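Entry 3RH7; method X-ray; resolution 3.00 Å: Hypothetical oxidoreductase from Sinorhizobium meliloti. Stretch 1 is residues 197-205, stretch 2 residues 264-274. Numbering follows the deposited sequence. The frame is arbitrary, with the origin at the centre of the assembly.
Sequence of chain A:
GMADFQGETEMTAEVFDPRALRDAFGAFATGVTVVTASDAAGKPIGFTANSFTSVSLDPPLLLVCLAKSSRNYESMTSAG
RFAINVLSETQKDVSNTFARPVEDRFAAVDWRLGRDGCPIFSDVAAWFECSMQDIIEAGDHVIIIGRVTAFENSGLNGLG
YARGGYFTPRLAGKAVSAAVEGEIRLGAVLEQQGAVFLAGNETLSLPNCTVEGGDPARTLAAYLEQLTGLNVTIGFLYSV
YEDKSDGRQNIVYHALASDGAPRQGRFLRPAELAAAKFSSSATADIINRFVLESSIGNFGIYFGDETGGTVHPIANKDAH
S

Stretch 1 (197-205) FLAGNETLS
Stretch 2 (264-274) QGRFLRPAELA

Two extended segments run antiparallel, Phe197 opposite Phe267 (CA to CA 4.2 Å) as a non-hydrogen-bonded pair and Leu198 opposite Arg266 (5.7 Å) as the hydrogen-bonded one. Leu198 (phi/psi -138/136) and Arg266 (-158/153) satisfy each other's backbone: Leu198 N donates to Arg266 O at 2.9 Å, Arg266 N to Leu198 O at 3.1 Å, both nearly straight. Arg266 O also receives a CA-H contact from Phe197 CA, 3.5 Å away. Beyond the bridge, stretch 1 turns back on itself: Ala199 N donates to Ser205 O and Ser205 N to Ala199 O, each 2.8 Å.

On one face, Phe197 (chi1 t, chi2 83°) sets its ring edge toward the face of Phe267 (chi1 m), centroids 5.3 Å apart and planes at 65°. Gly265, phi 70°, leaves room for that ring: a CB would lie 2.4 Å from Phe197 CZ.

On the Leu198 face, buried leucines suit an apolar cluster, all m,t: Leu198 CD1 meets Leu273 CD2 at 3.3 Å, and Leu204 CD1 meets Leu268 CD1 at 3.7 Å. Arg266 (p,t,t, chi4 115°) extends its guanidinium edge toward carbonyls, NH2 3.2 Å from Asn201 O. Farther along, Arg269 N donates to Glu272 OE2 at 2.8 Å. Together the stretches bury 498 Å².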

# COMPACT_ATOMS: atom_id res chain seq x y z
N PHE A 197 -11.18 19.72 6.21
CA PHE A 197 -11.08 21.18 6.18
C PHE A 197 -11.91 21.73 5.05
O PHE A 197 -11.79 21.27 3.90
CB PHE A 197 -9.62 21.63 6.02
CG PHE A 197 -9.47 23.13 6.00
CD1 PHE A 197 -9.41 23.86 7.17
CD2 PHE A 197 -9.39 23.82 4.79
CE1 PHE A 197 -9.28 25.24 7.14
CE2 PHE A 197 -9.25 25.21 4.76
CZ PHE A 197 -9.20 25.91 5.93
N LEU A 198 -12.71 22.74 5.36
CA LEU A 198 -13.55 23.41 4.38
C LEU A 198 -13.52 24.90 4.57
O LEU A 198 -13.56 25.38 5.71
CB LEU A 198 -15.00 22.87 4.40
CG LEU A 198 -15.16 21.51 3.70
CD1 LEU A 198 -16.40 20.84 4.10
CD2 LEU A 198 -15.08 21.64 2.20
N ALA A 199 -13.39 25.64 3.46
CA ALA A 199 -13.33 27.10 3.44
C ALA A 199 -14.70 27.70 3.08
O ALA A 199 -15.39 27.22 2.18
CB ALA A 199 -12.27 27.58 2.46
N GLY A 200 -15.06 28.75 3.81
CA GLY A 200 -16.32 29.44 3.60
C GLY A 200 -17.27 29.23 4.76
O GLY A 200 -16.98 28.46 5.68
N ASN A 201 -18.43 29.93 4.70
CA ASN A 201 -19.45 29.84 5.75
C ASN A 201 -20.75 29.28 5.19
O ASN A 201 -21.19 28.20 5.62
CB ASN A 201 -19.67 31.21 6.42
CG ASN A 201 -18.47 31.66 7.21
OD1 ASN A 201 -18.37 31.41 8.42
ND2 ASN A 201 -17.51 32.28 6.54
N GLU A 202 -21.35 29.99 4.22
CA GLU A 202 -22.60 29.55 3.62
C GLU A 202 -22.33 28.50 2.56
O GLU A 202 -22.93 27.42 2.61
CB GLU A 202 -23.40 30.73 3.07
CG GLU A 202 -24.19 31.43 4.16
CD GLU A 202 -25.14 32.53 3.74
OE1 GLU A 202 -24.78 33.32 2.84
OE2 GLU A 202 -26.22 32.64 4.35
N THR A 203 -21.40 28.79 1.63
CA THR A 203 -21.09 27.84 0.56
C THR A 203 -19.64 27.37 0.72
O THR A 203 -18.67 28.04 0.33
CB THR A 203 -21.43 28.45 -0.80
OG1 THR A 203 -22.76 28.95 -0.74
CG2 THR A 203 -21.33 27.44 -1.92
N LEU A 204 -19.52 26.17 1.30
CA LEU A 204 -18.26 25.52 1.60
C LEU A 204 -17.54 25.00 0.37
O LEU A 204 -18.15 24.38 -0.51
CB LEU A 204 -18.51 24.35 2.54
CG LEU A 204 -19.24 24.66 3.83
CD1 LEU A 204 -19.54 23.38 4.55
CD2 LEU A 204 -18.44 25.62 4.70
N SER A 205 -16.21 25.22 0.34
CA SER A 205 -15.32 24.83 -0.76
C SER A 205 -14.09 24.14 -0.21
O SER A 205 -13.64 24.47 0.89
CB SER A 205 -14.88 26.05 -1.57
OG SER A 205 -15.87 27.07 -1.59
N GLN A 264 -7.87 30.31 9.20
CA GLN A 264 -9.09 30.54 8.42
C GLN A 264 -9.76 29.20 8.14
O GLN A 264 -9.10 28.16 8.20
CB GLN A 264 -8.75 31.22 7.10
CG GLN A 264 -8.62 32.73 7.20
CD GLN A 264 -8.15 33.36 5.91
OE1 GLN A 264 -7.43 32.74 5.10
NE2 GLN A 264 -8.51 34.63 5.73
N GLY A 265 -11.06 29.22 7.80
CA GLY A 265 -11.86 28.03 7.54
C GLY A 265 -12.13 27.22 8.80
O GLY A 265 -11.91 27.72 9.91
N ARG A 266 -12.59 25.97 8.64
CA ARG A 266 -12.90 25.06 9.77
C ARG A 266 -12.89 23.59 9.34
O ARG A 266 -13.14 23.27 8.17
CB ARG A 266 -14.24 25.41 10.44
CG ARG A 266 -15.37 25.71 9.46
CD ARG A 266 -16.44 26.56 10.09
NE ARG A 266 -17.41 26.97 9.08
CZ ARG A 266 -18.69 26.61 9.06
NH1 ARG A 266 -19.18 25.84 10.03
NH2 ARG A 266 -19.49 27.03 8.10
N PHE A 267 -12.59 22.70 10.30
CA PHE A 267 -12.57 21.26 10.09
C PHE A 267 -13.92 20.69 10.49
O PHE A 267 -14.27 20.74 11.67
CB PHE A 267 -11.46 20.62 10.91
CG PHE A 267 -10.08 20.86 10.36
CD1 PHE A 267 -9.53 19.99 9.43
CD2 PHE A 267 -9.32 21.94 10.80
CE1 PHE A 267 -8.23 20.19 8.95
CE2 PHE A 267 -8.03 22.13 10.32
CZ PHE A 267 -7.50 21.27 9.39
N LEU A 268 -14.69 20.16 9.52
CA LEU A 268 -16.04 19.64 9.81
C LEU A 268 -16.14 18.12 9.77
O LEU A 268 -15.59 17.47 8.87
CB LEU A 268 -17.09 20.25 8.88
CG LEU A 268 -17.08 21.78 8.77
CD1 LEU A 268 -18.06 22.21 7.75
CD2 LEU A 268 -17.39 22.45 10.12
N ARG A 269 -16.82 17.58 10.79
CA ARG A 269 -17.08 16.16 10.96
C ARG A 269 -18.23 15.77 10.02
O ARG A 269 -19.04 16.65 9.71
CB ARG A 269 -17.42 15.85 12.44
N PRO A 270 -18.30 14.51 9.49
CA PRO A 270 -19.38 14.17 8.53
C PRO A 270 -20.78 14.57 9.01
O PRO A 270 -21.59 15.04 8.21
CB PRO A 270 -19.25 12.65 8.39
CG PRO A 270 -17.81 12.38 8.63
CD PRO A 270 -17.37 13.37 9.68
N ALA A 271 -21.02 14.44 10.32
CA ALA A 271 -22.27 14.79 10.95
C ALA A 271 -22.68 16.26 10.64
O ALA A 271 -23.85 16.50 10.36
CB ALA A 271 -22.16 14.58 12.44
N GLU A 272 -21.71 17.21 10.66
CA GLU A 272 -21.91 18.65 10.39
C GLU A 272 -22.13 18.92 8.90
O GLU A 272 -22.81 19.89 8.55
CB GLU A 272 -20.71 19.49 10.90
CG GLU A 272 -20.28 19.23 12.34
CD GLU A 272 -18.97 19.89 12.76
OE1 GLU A 272 -18.99 21.09 13.12
OE2 GLU A 272 -17.92 19.20 12.76
N LEU A 273 -21.57 18.08 8.02
CA LEU A 273 -21.64 18.21 6.56
C LEU A 273 -22.96 17.79 5.94
O LEU A 273 -23.22 18.10 4.77
CB LEU A 273 -20.53 17.38 5.92
CG LEU A 273 -19.11 17.78 6.29
CD1 LEU A 273 -18.13 16.73 5.86
CD2 LEU A 273 -18.76 19.11 5.69
N ALA A 274 -23.79 17.07 6.73
CA ALA A 274 -25.12 16.55 6.38
C ALA A 274 -25.95 17.53 5.53
O ALA A 274 -26.30 17.19 4.41
CB ALA A 274 -25.89 16.18 7.64